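Local coordinates for protein Dye-decolorizing peroxidase Tfu_3078 (PDB 5FW4) that is a heme b-dependent peroxidase that decolourises anthraquinone and, more modestly, azo dyes with hydrogen peroxide, and whose physiological substrate is unknown, at residues A107-S110 with W111-A115; Q379-P382 with A383-F386; K291-V294 with A295-E298; R56-M59 with A60-A64. One frame throughout, in Å; residues are numbered along the deposited sequence.

How the contacts relate
Along the chain the order is contact 4, contact 1, contact 3, contact 2. Contact 4 ends helix 51-61, and contact 1 lies in helix 97-120 of the N-terminal half. Contacts 3 and 2 belong to the C-terminal half: contact 3 starts helix 294-301, and contact 2 links strand 369-379 to helix 386-395. None touches another; contacts 1 and 4 come nearest, about 9 Å between nearest atoms, whereas the centres of contacts 1 and 3 are 47 Å apart, on opposite sides of the chain's centre. Contact 2 alone of the four lines the heme pocket, through Phe386; contacts 3 and 4 lie where the two subunits of the assembly meet, and contact 1 packs helix 97-120 within its own half.

Contact 1: residues A107-S110 with W111-A115; sequences ALRS and WTELA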
loop_
_atom_site.group_PDB
_atom_site.type_symbol
_atom_site.label_atom_id
_atom_site.label_comp_id
_atom_site.label_asym_id
_atom_site.label_seq_id
_atom_site.Cartn_x
_atom_site.Cartn_y
_atom_site.Cartn_z
ATOM N N ALA A 107 9.489 26.164 -0.351
ATOM C CA ALA A 107 8.731 24.907 -0.474
ATOM C C ALA A 107 7.931 24.951 -1.733
ATOM O O ALA A 107 8.059 24.068 -2.553
ATOM C CB ALA A 107 7.830 24.685 0.727
ATOM N N LEU A 108 7.152 26.013 -1.909
ATOM C CA LEU A 108 6.162 26.060 -3.005
ATOM C C LEU A 108 6.849 26.166 -4.367
ATOM O O LEU A 108 6.441 25.544 -5.325
ATOM C CB LEU A 108 5.135 27.185 -2.777
ATOM C CG LEU A 108 4.123 26.973 -1.646
ATOM C CD1 LEU A 108 3.458 28.275 -1.247
ATOM C CD2 LEU A 108 3.045 25.975 -2.053
ATOM N N ARG A 109 7.919 26.957 -4.453
ATOM C CA ARG A 109 8.704 26.995 -5.670
ATOM C C ARG A 109 9.310 25.632 -6.009
ATOM O O ARG A 109 9.237 25.183 -7.152
ATOM C CB ARG A 109 9.822 28.052 -5.579
ATOM C CG ARG A 109 10.432 28.330 -6.943
ATOM C CD ARG A 109 11.540 29.365 -6.860
ATOM N NE ARG A 109 11.046 30.735 -6.737
ATOM C CZ ARG A 109 10.678 31.524 -7.754
ATOM N NH1 ARG A 109 10.674 31.091 -9.009
ATOM N NH2 ARG A 109 10.280 32.763 -7.506
ATOM N N SER A 110 9.928 24.964 -5.047
ATOM C CA SER A 110 10.616 23.705 -5.352
ATOM C C SER A 110 9.593 22.693 -5.847
ATOM O O SER A 110 9.793 21.942 -6.828
ATOM C CB SER A 110 11.268 23.130 -4.097
ATOM O OG SER A 110 12.139 24.041 -3.489
ATOM N N TRP A 111 8.475 22.666 -5.147
ATOM C CA TRP A 111 7.444 21.700 -5.523
ATOM C C TRP A 111 6.885 21.985 -6.895
ATOM O O TRP A 111 6.738 21.072 -7.706
ATOM C CB TRP A 111 6.328 21.634 -4.461
ATOM C CG TRP A 111 6.707 20.925 -3.182
ATOM C CD1 TRP A 111 7.541 19.853 -3.041
ATOM C CD2 TRP A 111 6.179 21.188 -1.882
ATOM N NE1 TRP A 111 7.604 19.463 -1.723
ATOM C CE2 TRP A 111 6.783 20.281 -0.990
ATOM C CE3 TRP A 111 5.248 22.112 -1.382
ATOM C CZ2 TRP A 111 6.508 20.285 0.360
ATOM C CZ3 TRP A 111 5.002 22.133 -0.034
ATOM C CH2 TRP A 111 5.606 21.216 0.820
ATOM N N THR A 112 6.569 23.235 -7.170
ATOM C CA THR A 112 6.036 23.612 -8.466
ATOM C C THR A 112 6.985 23.192 -9.564
ATOM O O THR A 112 6.578 22.592 -10.550
ATOM C CB THR A 112 5.748 25.130 -8.571
ATOM O OG1 THR A 112 4.724 25.516 -7.634
ATOM C CG2 THR A 112 5.283 25.493 -9.998
ATOM N N GLU A 113 8.257 23.509 -9.389
ATOM C CA GLU A 113 9.239 23.236 -10.407
ATOM C C GLU A 113 9.456 21.747 -10.585
ATOM O O GLU A 113 9.611 21.276 -11.710
ATOM C CB GLU A 113 10.551 23.986 -10.089
ATOM C CG GLU A 113 10.366 25.490 -10.144
ATOM C CD GLU A 113 11.645 26.295 -9.892
ATOM O OE1 GLU A 113 12.755 25.723 -9.742
ATOM O OE2 GLU A 113 11.523 27.533 -9.847
ATOM N N LEU A 114 9.432 21.000 -9.488
ATOM C CA LEU A 114 9.581 19.562 -9.571
ATOM C C LEU A 114 8.309 18.894 -10.122
ATOM O O LEU A 114 8.419 17.996 -10.943
ATOM C CB LEU A 114 9.945 18.932 -8.225
ATOM C CG LEU A 114 10.175 17.423 -8.304
ATOM C CD1 LEU A 114 11.222 17.065 -9.368
ATOM C CD2 LEU A 114 10.605 16.869 -6.944
ATOM N N ALA A 115 7.120 19.337 -9.716
ATOM C CA ALA A 115 5.896 18.827 -10.353
ATOM C C ALA A 115 5.939 19.039 -11.883
ATOM O O ALA A 115 5.477 18.173 -12.659
ATOM C CB ALA A 115 4.660 19.484 -9.778
#
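Ala107 sets its methyl against one face of the Trp111 indole, an i to i+4 contact within helix 97-120, whose inner side packs on strand 141-146 of the ferredoxin-like N-terminal sheet. Trp111 CG stands anti to its carbonyl carbon (chi1 -74°), which swings the rings back over the preceding turn. The result is a CH-pi contact: Ala107 CB is 4.2 Å from the centroid of the Trp111 six-membered ring and 21° off its normal. A methyl suits a place so close to a broad aromatic face. The indole is held from elsewhere too, since NE1 bonds to Leu203 O and Phe184 meets it edge-to-face.

Thr112 grips Leu108 O twice. Its OG1 donates to Leu108 O (2.9 Å) while Thr112 N donates to the same Leu108 O (3.0 Å), the two arriving from opposite faces of the carbonyl plane; OG1 is also bonded to Leu423 N.

Arg109 and Glu113 suit the exposed side, one turn apart. Their flat ends are twisted 74° against each other, Glu113 OE2 comes to the guanidinium edge, and the salt bridge to Arg109 NH1 is long at 3.8 Å. That same OE2 sits closer to the aliphatic stem, 3.2 Å from Arg109 CG.

Contact 2: residues Q379-P382 with A383-F386; sequences QGDP and ATGF. With HEM (protoporphyrin IX containing Fe), chain C.
Ala383 gives its amide to the carboxylate of Asp381 (Ala383 N to Asp381 OD1, 3.0 Å), closing an Asx turn as the chain leaves strand 369-379. Asp381 CG lies opposite its own N (chi1 177°), which carries OD1 forward to the amide two residues on; the amide meets it from above the carboxylate plane. Pro382, with no N-H to satisfy, fits this bend.

Thr384 turns its own amide to the main chain of the same residue: Thr384 N donates to Asp381 O at 3.0 Å. Its hydroxyl shares a water with Asp381 N, 3.0 Å from Thr384 OG1, which ties the two ends of the turn together.

Gly385, at the N-cap position, donates through N to Pro382 O (3.1 Å). Glycine suits the place, because a beta carbon here would come too close to Gln379 OE1.

Phe386 opens helix 386-395, and its amide is taken by the Gln379 side chain, Phe386 N to Gln379 OE1 being 2.8 Å. Gln379 NE2 meanwhile donates to Tyr276 O; an alanine in place of Gln379 would probably leave the Phe386 amide without its mate and cost the Tyr276 carbonyl its side-chain donor. The Phe386 ring reaches the heme, CD1 lying 3.5 Å from the vinyl carbon CBC.

The link thus runs from strand 369-379 into helix 386-395, with Gln379 and Phe386 both resting on Val278 of neighbouring strand 275-284.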
loop_
_atom_site.group_PDB
_atom_site.type_symbol
_atom_site.label_atom_id
_atom_site.label_comp_id
_atom_site.label_asym_id
_atom_site.label_seq_id
_atom_site.Cartn_x
_atom_site.Cartn_y
_atom_site.Cartn_z
ATOM N N GLN A 379 -14.343 20.814 -4.792
ATOM C CA GLN A 379 -15.410 21.777 -5.007
ATOM C C GLN A 379 -14.898 23.202 -5.037
ATOM O O GLN A 379 -13.829 23.487 -4.490
ATOM C CB GLN A 379 -16.509 21.684 -3.933
ATOM C CG GLN A 379 -16.077 21.928 -2.494
ATOM C CD GLN A 379 -15.764 20.651 -1.715
ATOM O OE1 GLN A 379 -16.660 19.978 -1.225
ATOM N NE2 GLN A 379 -14.493 20.335 -1.580
ATOM N N GLY A 380 -15.699 24.072 -5.666
ATOM C CA GLY A 380 -15.452 25.498 -5.739
ATOM C C GLY A 380 -15.513 26.158 -4.385
ATOM O O GLY A 380 -14.775 27.086 -4.145
ATOM N N ASP A 381 -16.369 25.671 -3.491
ATOM C CA ASP A 381 -16.564 26.278 -2.182
ATOM C C ASP A 381 -17.120 25.226 -1.243
ATOM O O ASP A 381 -18.238 24.715 -1.494
ATOM C CB ASP A 381 -17.544 27.451 -2.310
ATOM C CG ASP A 381 -17.877 28.112 -0.974
ATOM O OD1 ASP A 381 -17.455 27.646 0.091
ATOM O OD2 ASP A 381 -18.609 29.125 -1.003
ATOM N N PRO A 382 -16.373 24.883 -0.174
ATOM C CA PRO A 382 -16.883 23.815 0.688
ATOM C C PRO A 382 -18.284 24.066 1.262
ATOM O O PRO A 382 -18.998 23.122 1.504
ATOM C CB PRO A 382 -15.819 23.716 1.798
ATOM C CG PRO A 382 -14.566 24.191 1.132
ATOM C CD PRO A 382 -14.988 25.266 0.202
ATOM N N ALA A 383 -18.667 25.319 1.468
ATOM C CA ALA A 383 -19.967 25.630 2.043
ATOM C C ALA A 383 -21.132 25.237 1.125
ATOM O O ALA A 383 -22.245 25.090 1.604
ATOM C CB ALA A 383 -20.037 27.112 2.406
ATOM N N THR A 384 -20.883 25.066 -0.180
ATOM C CA THR A 384 -21.905 24.616 -1.129
ATOM C C THR A 384 -21.485 23.281 -1.732
ATOM O O THR A 384 -21.760 22.975 -2.898
ATOM C CB THR A 384 -22.094 25.636 -2.254
ATOM O OG1 THR A 384 -20.805 26.004 -2.763
ATOM C CG2 THR A 384 -22.812 26.884 -1.732
ATOM N N GLY A 385 -20.808 22.482 -0.919
ATOM C CA GLY A 385 -20.333 21.180 -1.337
ATOM C C GLY A 385 -20.273 20.194 -0.189
ATOM O O GLY A 385 -21.299 19.765 0.330
ATOM N N PHE A 386 -19.068 19.817 0.198
ATOM C CA PHE A 386 -18.878 18.918 1.341
ATOM C C PHE A 386 -19.630 19.275 2.641
ATOM O O PHE A 386 -20.247 18.370 3.248
ATOM C CB PHE A 386 -17.390 18.812 1.690
ATOM C CG PHE A 386 -17.112 17.950 2.868
ATOM C CD1 PHE A 386 -17.043 16.573 2.718
ATOM C CD2 PHE A 386 -16.881 18.496 4.116
ATOM C CE1 PHE A 386 -16.777 15.754 3.806
ATOM C CE2 PHE A 386 -16.592 17.682 5.214
ATOM C CZ PHE A 386 -16.553 16.301 5.051
HETATM C CHA HEM C . -22.606 8.488 -3.289
HETATM C CHB HEM C . -20.130 5.371 -0.531
HETATM C CHC HEM C . -18.867 9.039 2.353
HETATM C CHD HEM C . -21.118 12.187 -0.557
HETATM C C1A HEM C . -22.037 7.345 -2.782
HETATM C C2A HEM C . -22.246 6.064 -3.330
HETATM C C3A HEM C . -21.570 5.193 -2.540
HETATM C C4A HEM C . -20.938 5.917 -1.522
HETATM C CMA HEM C . -21.452 3.728 -2.728
HETATM C CAA HEM C . -23.101 5.722 -4.524
HETATM C CBA HEM C . -22.334 5.713 -5.842
HETATM C CGA HEM C . -21.967 7.104 -6.271
HETATM O O1A HEM C . -20.762 7.459 -6.171
HETATM O O2A HEM C . -22.853 7.872 -6.724
HETATM C C1B HEM C . -19.573 6.133 0.512
HETATM C C2B HEM C . -18.781 5.582 1.548
HETATM C C3B HEM C . -18.406 6.604 2.377
HETATM C C4B HEM C . -18.997 7.806 1.788
HETATM C CMB HEM C . -18.415 4.130 1.675
HETATM C CAB HEM C . -17.545 6.627 3.564
HETATM C CBB HEM C . -16.783 5.602 3.946
HETATM C C1C HEM C . -19.358 10.212 1.827
HETATM C C2C HEM C . -19.155 11.459 2.377
HETATM C C3C HEM C . -19.786 12.361 1.528
HETATM C C4C HEM C . -20.383 11.632 0.473
HETATM C CMC HEM C . -18.365 11.673 3.642
HETATM C CAC HEM C . -19.989 13.801 1.586
HETATM C CBC HEM C . -19.905 14.478 2.689
HETATM C C1D HEM C . -21.694 11.361 -1.536
HETATM C C2D HEM C . -22.505 11.939 -2.615
HETATM C C3D HEM C . -22.929 10.898 -3.369
HETATM C C4D HEM C . -22.379 9.708 -2.728
HETATM C CMD HEM C . -22.807 13.404 -2.880
HETATM C CAD HEM C . -23.783 10.991 -4.618
HETATM C CBD HEM C . -25.250 11.123 -4.199
HETATM C CGD HEM C . -26.127 11.365 -5.408
HETATM O O1D HEM C . -26.233 12.489 -5.936
HETATM O O2D HEM C . -26.746 10.397 -5.898
HETATM N NA HEM C . -21.237 7.240 -1.663
HETATM N NB HEM C . -19.668 7.450 0.691
HETATM N NC HEM C . -20.132 10.333 0.706
HETATM N ND HEM C . -21.626 10.007 -1.623
HETATM FE FE HEM C . -20.743 8.768 -0.484
HETATM O O HOH W 1 -18.992 24.417 -4.506
#

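Contact 3: residues K291-V294 with A295-E298; sequences KLDV and AARE
Asp293 places CG between its own N and carbonyl carbon (chi1 74°), bringing OD1 to the amide of Ala296, while Arg297, extended from CG to NE, runs back to the carbonyl of Leu292. The first of these is a classical N-cap of helix 294-301: Ala296 N donates to Asp293 OD1 at 2.7 Å, almost straight at 171°. A short acidic side chain fits this position because it is just long enough to reach forward to an amide at the helix start that lacks a regular i to i+4 acceptor. Behind it Arg297 N donates to Asp293 O (3.1 Å), the first regular helical bond.

Leu292 and Arg297 occupy the two positions that a hydrophobic staple joins, and here the aliphatic stem of arginine takes part, Leu292 CB lying 3.8 Å from Arg297 CG. Leu292 CB also touches Ala296 CB. At the far end Arg297 NE donates to Leu292 O (2.9 Å), and NH2 adds a weak bond to the same oxygen. A leucine in place of Arg297 has no N-H to offer, and the Leu292 carbonyl would probably be left without its side-chain mate.

Val294 CG1 packs against Glu298 CD (3.7 Å), whose OE2 is held by Leu305 N. Glu128 of the second subunit packs on Val294 and Arg297. The anionic cap faces the partial positive charge of the helix start, so the two are likely to stabilise each other, while arginine serves the carbonyl just before it.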
loop_
_atom_site.group_PDB
_atom_site.type_symbol
_atom_site.label_atom_id
_atom_site.label_comp_id
_atom_site.label_asym_id
_atom_site.label_seq_id
_atom_site.Cartn_x
_atom_site.Cartn_y
_atom_site.Cartn_z
ATOM N N LYS A 291 -21.356 -8.897 8.356
ATOM C CA LYS A 291 -22.467 -9.626 8.972
ATOM C C LYS A 291 -23.781 -9.401 8.223
ATOM O O LYS A 291 -24.708 -10.233 8.316
ATOM C CB LYS A 291 -22.641 -9.222 10.450
ATOM C CG LYS A 291 -21.869 -10.071 11.449
ATOM C CD LYS A 291 -20.609 -9.406 11.981
ATOM C CE LYS A 291 -19.427 -10.375 12.091
ATOM N NZ LYS A 291 -18.681 -10.547 10.809
ATOM N N LEU A 292 -23.911 -8.279 7.521
ATOM C CA LEU A 292 -25.153 -8.017 6.761
ATOM C C LEU A 292 -25.252 -8.839 5.510
ATOM O O LEU A 292 -24.298 -9.064 4.806
ATOM C CB LEU A 292 -25.299 -6.560 6.321
ATOM C CG LEU A 292 -25.314 -5.462 7.368
ATOM C CD1 LEU A 292 -25.575 -4.136 6.649
ATOM C CD2 LEU A 292 -26.387 -5.774 8.414
ATOM N N ASP A 293 -26.468 -9.252 5.186
ATOM C CA ASP A 293 -26.668 -9.882 3.917
ATOM C C ASP A 293 -26.785 -8.828 2.841
ATOM O O ASP A 293 -27.068 -7.690 3.132
ATOM C CB ASP A 293 -27.953 -10.690 3.950
ATOM C CG ASP A 293 -29.171 -9.821 3.913
ATOM O OD1 ASP A 293 -29.071 -8.668 3.434
ATOM O OD2 ASP A 293 -30.263 -10.299 4.355
ATOM N N VAL A 294 -26.652 -9.257 1.593
ATOM C CA VAL A 294 -26.435 -8.367 0.442
ATOM C C VAL A 294 -27.561 -7.364 0.347
ATOM O O VAL A 294 -27.334 -6.187 0.200
ATOM C CB VAL A 294 -26.264 -9.187 -0.871
ATOM C CG1 VAL A 294 -26.514 -8.346 -2.124
ATOM C CG2 VAL A 294 -24.869 -9.820 -0.930
ATOM N N ALA A 295 -28.810 -7.834 0.458
ATOM C CA ALA A 295 -29.941 -6.930 0.427
ATOM C C ALA A 295 -29.813 -5.801 1.442
ATOM O O ALA A 295 -30.083 -4.636 1.132
ATOM C CB ALA A 295 -31.259 -7.727 0.670
ATOM N N ALA A 296 -29.437 -6.130 2.673
ATOM C CA ALA A 296 -29.318 -5.110 3.705
ATOM C C ALA A 296 -28.234 -4.081 3.374
ATOM O O ALA A 296 -28.416 -2.893 3.580
ATOM C CB ALA A 296 -29.016 -5.740 5.062
ATOM N N ARG A 297 -27.122 -4.559 2.852
ATOM C CA ARG A 297 -26.006 -3.658 2.441
ATOM C C ARG A 297 -26.481 -2.662 1.394
ATOM O O ARG A 297 -26.264 -1.456 1.490
ATOM C CB ARG A 297 -24.878 -4.484 1.869
ATOM C CG ARG A 297 -24.191 -5.393 2.883
ATOM C CD ARG A 297 -23.264 -6.375 2.157
ATOM N NE ARG A 297 -22.741 -7.414 3.029
ATOM C CZ ARG A 297 -21.648 -8.145 2.791
ATOM N NH1 ARG A 297 -20.932 -8.016 1.674
ATOM N NH2 ARG A 297 -21.266 -9.044 3.693
ATOM N N GLU A 298 -27.238 -3.184 0.438
ATOM C CA GLU A 298 -27.764 -2.364 -0.633
ATOM C C GLU A 298 -28.721 -1.314 -0.070
ATOM O O GLU A 298 -28.745 -0.173 -0.557
ATOM C CB GLU A 298 -28.395 -3.235 -1.750
ATOM C CG GLU A 298 -27.440 -4.254 -2.367
ATOM C CD GLU A 298 -28.074 -5.240 -3.357
ATOM O OE1 GLU A 298 -29.208 -5.764 -3.132
ATOM O OE2 GLU A 298 -27.411 -5.540 -4.371
#

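Contact 4: residues R56-M59 with A60-A64; sequences RLRM and AAQRA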
loop_
_atom_site.group_PDB
_atom_site.type_symbol
_atom_site.label_atom_id
_atom_site.label_comp_id
_atom_site.label_asym_id
_atom_site.label_seq_id
_atom_site.Cartn_x
_atom_site.Cartn_y
_atom_site.Cartn_z
ATOM N N ARG A 56 -6.371 -1.804 -20.926
ATOM C CA ARG A 56 -5.901 -2.178 -19.609
ATOM C C ARG A 56 -4.459 -1.656 -19.350
ATOM O O ARG A 56 -4.082 -1.404 -18.207
ATOM C CB ARG A 56 -5.908 -3.689 -19.451
ATOM C CG ARG A 56 -7.288 -4.307 -19.262
ATOM C CD ARG A 56 -7.249 -5.809 -18.987
ATOM N NE ARG A 56 -8.618 -6.296 -19.225
ATOM C CZ ARG A 56 -8.984 -7.151 -20.172
ATOM N NH1 ARG A 56 -8.085 -7.768 -20.925
ATOM N NH2 ARG A 56 -10.276 -7.439 -20.328
ATOM N N LEU A 57 -3.676 -1.511 -20.395
ATOM C CA LEU A 57 -2.249 -1.067 -20.245
ATOM C C LEU A 57 -2.012 0.444 -20.299
ATOM O O LEU A 57 -0.891 0.930 -19.958
ATOM C CB LEU A 57 -1.360 -1.726 -21.289
ATOM C CG LEU A 57 -1.018 -3.196 -21.033
ATOM C CD1 LEU A 57 -0.442 -3.810 -22.284
ATOM C CD2 LEU A 57 -0.092 -3.374 -19.820
ATOM N N ARG A 58 -3.034 1.193 -20.690
ATOM C CA ARG A 58 -2.844 2.602 -21.048
ATOM C C ARG A 58 -2.425 3.478 -19.861
ATOM O O ARG A 58 -1.547 4.328 -19.993
ATOM C CB ARG A 58 -4.118 3.156 -21.650
ATOM C CG ARG A 58 -3.963 4.569 -22.192
ATOM C CD ARG A 58 -5.224 5.103 -22.853
ATOM N NE ARG A 58 -5.774 6.227 -22.101
ATOM C CZ ARG A 58 -6.537 6.131 -21.009
ATOM N NH1 ARG A 58 -6.884 4.954 -20.488
ATOM N NH2 ARG A 58 -6.968 7.237 -20.421
ATOM N N MET A 59 -3.054 3.272 -18.712
ATOM C CA MET A 59 -2.760 4.072 -17.527
ATOM C C MET A 59 -1.311 3.904 -17.109
ATOM O O MET A 59 -0.691 4.910 -16.777
ATOM C CB MET A 59 -3.684 3.770 -16.350
ATOM C CG MET A 59 -5.121 4.271 -16.572
ATOM S SD MET A 59 -5.224 6.068 -16.786
ATOM C CE MET A 59 -4.929 6.595 -15.122
ATOM N N ALA A 60 -0.806 2.666 -17.105
ATOM C CA ALA A 60 0.639 2.431 -16.844
ATOM C C ALA A 60 1.577 3.004 -17.922
ATOM O O ALA A 60 2.712 3.366 -17.611
ATOM C CB ALA A 60 0.925 0.960 -16.683
ATOM N N ALA A 61 1.130 3.026 -19.169
ATOM C CA ALA A 61 1.989 3.359 -20.299
ATOM C C ALA A 61 2.129 4.858 -20.533
ATOM O O ALA A 61 3.123 5.310 -21.078
ATOM C CB ALA A 61 1.436 2.712 -21.571
ATOM N N GLN A 62 1.108 5.629 -20.215
ATOM C CA GLN A 62 1.116 7.052 -20.620
ATOM C C GLN A 62 1.574 8.023 -19.537
ATOM O O GLN A 62 1.454 7.735 -18.346
ATOM C CB GLN A 62 -0.273 7.455 -21.075
ATOM C CG GLN A 62 -0.657 6.801 -22.383
ATOM C CD GLN A 62 -2.048 7.195 -22.817
ATOM O OE1 GLN A 62 -2.802 7.821 -22.052
ATOM N NE2 GLN A 62 -2.417 6.804 -24.042
ATOM N N ARG A 63 2.092 9.184 -19.969
ATOM C CA ARG A 63 2.266 10.307 -19.072
ATOM C C ARG A 63 0.851 10.846 -18.832
ATOM O O ARG A 63 -0.048 10.562 -19.603
ATOM C CB ARG A 63 3.200 11.395 -19.647
ATOM C CG ARG A 63 4.369 10.872 -20.482
ATOM C CD ARG A 63 5.679 11.662 -20.403
ATOM N NE ARG A 63 6.336 11.277 -19.183
ATOM C CZ ARG A 63 7.420 10.517 -19.039
ATOM N NH1 ARG A 63 8.127 10.055 -20.062
ATOM N NH2 ARG A 63 7.800 10.227 -17.799
ATOM N N ALA A 64 0.671 11.600 -17.752
ATOM C CA ALA A 64 -0.569 12.321 -17.464
ATOM C C ALA A 64 -0.651 13.636 -18.258
ATOM O O ALA A 64 0.335 14.117 -18.792
ATOM C CB ALA A 64 -0.621 12.645 -15.994
HETATM O O HOH W 2 -2.528 0.366 -17.049
#
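Arg58 and Gln62 meet at the end of helix 51-61, where the backbone bonding pattern is coming apart. Gln62 N still donates to Arg58 O at 3.0 Å, nearly in line with the carbonyl bond. Ala61 N, one residue earlier, is shared: it makes a weak bond to Leu57 O (3.0 Å) and another weak one to Arg58 O (3.1 Å), so that Arg58 O serves two amides.

Further back a water replaces a direct helical bond. It donates to Arg56 O at 2.6 Å and accepts from Ala60 N at 2.9 Å, satisfying an acceptor and a donor that would otherwise pair along the helix. Met59 O is taken by Ser139 OG, and the backbones of Ala60 and Gln62 bond to those of Ala138 and Ser139 respectively, which hand the last turn over to a neighbouring loop.

The side chains of Arg58 and Gln62 touch mainly through the arginine stem. Arg58 CG lies opposite its backbone N (chi1 -174°) and comes within 3.3 Å of Gln62 NE2; the guanidinium and amide planes stand 85° apart. Long, flexible polar chains suit this outer side, whereas the small Ala60 suits a buried place against Ala226 of the second subunit.

Divided amide bonds and an inserted water are characteristic of a helix C-terminus where regular i to i+4 bonding gives way, here passing into extended chain from Gln62 onward.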